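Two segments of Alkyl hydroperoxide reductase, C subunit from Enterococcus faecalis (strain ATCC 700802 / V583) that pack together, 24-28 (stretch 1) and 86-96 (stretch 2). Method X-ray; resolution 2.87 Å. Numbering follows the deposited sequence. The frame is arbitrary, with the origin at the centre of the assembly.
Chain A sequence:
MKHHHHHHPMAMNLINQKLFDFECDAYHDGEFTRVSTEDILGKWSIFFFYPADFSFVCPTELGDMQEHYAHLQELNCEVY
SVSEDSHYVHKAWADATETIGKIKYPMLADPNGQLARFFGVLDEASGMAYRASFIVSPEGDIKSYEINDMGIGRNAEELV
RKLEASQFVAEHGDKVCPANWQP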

# COMPACT_ATOMS: atom_id res chain seq x y z
N CYS A 24 -8.89 -28.75 -24.26
CA CYS A 24 -10.30 -28.47 -24.53
C CYS A 24 -10.95 -29.54 -25.41
O CYS A 24 -10.26 -30.34 -26.04
N ASP A 25 -12.27 -29.52 -25.44
CA ASP A 25 -13.05 -30.43 -26.28
C ASP A 25 -13.04 -29.96 -27.72
O ASP A 25 -12.90 -28.77 -28.00
N ALA A 26 -13.20 -30.92 -28.64
CA ALA A 26 -13.24 -30.63 -30.07
C ALA A 26 -14.25 -31.52 -30.79
O ALA A 26 -14.78 -32.48 -30.23
N TYR A 27 -14.52 -31.17 -32.05
CA TYR A 27 -15.37 -31.98 -32.92
C TYR A 27 -14.59 -32.23 -34.21
O TYR A 27 -14.16 -31.28 -34.87
N HIS A 28 -14.40 -33.50 -34.55
CA HIS A 28 -13.49 -33.89 -35.62
C HIS A 28 -14.01 -35.14 -36.33
O HIS A 28 -14.04 -36.22 -35.74
N SER A 86 -20.04 -24.80 -27.52
CA SER A 86 -19.60 -26.10 -27.02
C SER A 86 -19.41 -27.08 -28.16
O SER A 86 -19.91 -26.87 -29.27
N HIS A 87 -18.69 -28.16 -27.87
CA HIS A 87 -18.51 -29.26 -28.81
C HIS A 87 -19.84 -29.91 -29.18
O HIS A 87 -20.00 -30.40 -30.30
N TYR A 88 -20.80 -29.92 -28.25
CA TYR A 88 -22.15 -30.40 -28.53
C TYR A 88 -22.79 -29.63 -29.69
O TYR A 88 -23.40 -30.22 -30.58
N VAL A 89 -22.64 -28.30 -29.66
CA VAL A 89 -23.24 -27.42 -30.66
C VAL A 89 -22.61 -27.60 -32.04
O VAL A 89 -23.31 -27.54 -33.05
N HIS A 90 -21.29 -27.81 -32.07
CA HIS A 90 -20.58 -28.03 -33.33
C HIS A 90 -21.11 -29.26 -34.06
O HIS A 90 -21.29 -29.23 -35.28
N LYS A 91 -21.37 -30.33 -33.31
CA LYS A 91 -21.91 -31.57 -33.88
C LYS A 91 -23.26 -31.33 -34.56
O LYS A 91 -23.48 -31.79 -35.69
N ALA A 92 -24.15 -30.62 -33.88
CA ALA A 92 -25.46 -30.30 -34.43
C ALA A 92 -25.36 -29.39 -35.66
O ALA A 92 -26.15 -29.51 -36.60
N TRP A 93 -24.39 -28.48 -35.64
CA TRP A 93 -24.17 -27.56 -36.76
C TRP A 93 -23.67 -28.30 -38.00
O TRP A 93 -24.00 -27.93 -39.12
N ALA A 94 -22.87 -29.34 -37.78
CA ALA A 94 -22.40 -30.21 -38.86
C ALA A 94 -23.54 -31.02 -39.46
O ALA A 94 -23.62 -31.19 -40.68
N ASP A 95 -24.42 -31.52 -38.60
CA ASP A 95 -25.61 -32.26 -39.04
C ASP A 95 -26.58 -31.34 -39.78
O ASP A 95 -27.12 -31.72 -40.81
N ALA A 96 -26.79 -30.14 -39.24
CA ALA A 96 -27.81 -29.23 -39.76
C ALA A 96 -27.46 -28.64 -41.12
O ALA A 96 -28.30 -28.59 -42.01

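A small, largely apolar contact joins strand 24-28 to helix 87-96: no hydrogen bond crosses it, and one tyrosine, Tyr27, supplies most of the strand's share of the 329 Å² buried. The two axes run nearly parallel, 11° apart and 7.6 Å at closest approach. Along the strand, Asp25 and Tyr27 point their CA-to-CB bonds toward the helix, while Ala26 between them points away. Tyr27, with chi1 t (176°), lays its ring along the helix. One face is covered by backbone of the helix: Lys91 CA sits 3.9 Å from the ring centroid and 19° off the normal, a CH-pi contact, with His90 O over the same face. Further along, Ala94 CB lies 3.5 Å from Tyr27 CE2 and 3.4 Å from Tyr27 OH, its small methyl fitting close to the phenol end. At the other end of the side chain, Tyr27 CB meets His90 CB at 3.9 Å; His90 (chi1 m) satisfies both ring nitrogens elsewhere in the structure. Lys91, all t, leads its amine away. Near the helix start, His87 (chi1 p) brings ND1 to 3.1 Å from CB of Asp25 (chi1 m). Asp25 OD2 is 3.2 Å from His87 ND1, but the angle is too poor for a hydrogen bond.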

# COMPACT_ATOMS: atom_id res chain seq x y z
CB CYS A 24 -10.45 -27.11 -25.20
SG CYS A 24 -10.00 -27.09 -26.96
CB ASP A 25 -14.49 -30.52 -25.78
CG ASP A 25 -14.59 -31.06 -24.37
OD1 ASP A 25 -14.00 -32.13 -24.10
OD2 ASP A 25 -15.25 -30.42 -23.53
CB ALA A 26 -11.85 -30.82 -30.67
CB TYR A 27 -16.68 -31.25 -33.22
CG TYR A 27 -17.57 -31.97 -34.21
CD1 TYR A 27 -18.28 -33.11 -33.83
CD2 TYR A 27 -17.71 -31.51 -35.51
CE1 TYR A 27 -19.10 -33.77 -34.72
CE2 TYR A 27 -18.53 -32.17 -36.42
CZ TYR A 27 -19.22 -33.30 -36.02
OH TYR A 27 -20.04 -33.95 -36.92
CB HIS A 28 -12.10 -34.16 -35.04
CG HIS A 28 -11.00 -34.11 -36.04
ND1 HIS A 28 -9.67 -34.15 -35.69
CD2 HIS A 28 -11.02 -34.01 -37.39
CE1 HIS A 28 -8.92 -34.09 -36.77
NE2 HIS A 28 -9.72 -34.01 -37.82
CB SER A 86 -20.59 -26.66 -26.00
OG SER A 86 -21.77 -27.12 -26.64
CB HIS A 87 -17.52 -30.29 -28.27
CG HIS A 87 -17.93 -30.91 -26.97
ND1 HIS A 87 -17.62 -30.35 -25.74
CD2 HIS A 87 -18.61 -32.05 -26.70
CE1 HIS A 87 -18.10 -31.11 -24.78
NE2 HIS A 87 -18.71 -32.15 -25.33
CB TYR A 88 -23.06 -30.28 -27.30
CG TYR A 88 -22.68 -31.16 -26.12
CD1 TYR A 88 -22.73 -32.55 -26.21
CD2 TYR A 88 -22.29 -30.59 -24.90
CE1 TYR A 88 -22.39 -33.35 -25.12
CE2 TYR A 88 -21.95 -31.38 -23.81
CZ TYR A 88 -22.00 -32.76 -23.93
OH TYR A 88 -21.66 -33.54 -22.85
CB VAL A 89 -23.15 -25.94 -30.23
CG1 VAL A 89 -23.67 -25.02 -31.33
CG2 VAL A 89 -23.93 -25.70 -28.94
CB HIS A 90 -19.08 -28.18 -33.10
CG HIS A 90 -18.41 -26.95 -32.58
ND1 HIS A 90 -18.79 -25.68 -32.94
CD2 HIS A 90 -17.36 -26.79 -31.74
CE1 HIS A 90 -18.02 -24.79 -32.34
NE2 HIS A 90 -17.14 -25.45 -31.60
CB LYS A 91 -22.05 -32.64 -32.80
CG LYS A 91 -22.55 -33.99 -33.32
CD LYS A 91 -22.62 -35.01 -32.19
CE LYS A 91 -23.59 -36.14 -32.51
NZ LYS A 91 -23.95 -36.90 -31.29
CB ALA A 92 -26.33 -29.64 -33.37
CB TRP A 93 -23.18 -26.46 -36.34
CG TRP A 93 -23.17 -25.25 -37.23
CD1 TRP A 93 -24.20 -24.76 -37.98
CD2 TRP A 93 -22.07 -24.33 -37.42
NE1 TRP A 93 -23.81 -23.62 -38.65
CE2 TRP A 93 -22.51 -23.34 -38.31
CE3 TRP A 93 -20.77 -24.27 -36.92
CZ2 TRP A 93 -21.68 -22.29 -38.73
CZ3 TRP A 93 -19.95 -23.23 -37.33
CH2 TRP A 93 -20.41 -22.25 -38.23
CB ALA A 94 -21.30 -31.13 -38.37
CB ASP A 95 -26.32 -32.90 -37.84
CG ASP A 95 -25.49 -33.98 -37.16
OD1 ASP A 95 -24.28 -34.08 -37.44
OD2 ASP A 95 -26.06 -34.72 -36.33
CB ALA A 96 -28.06 -28.11 -38.76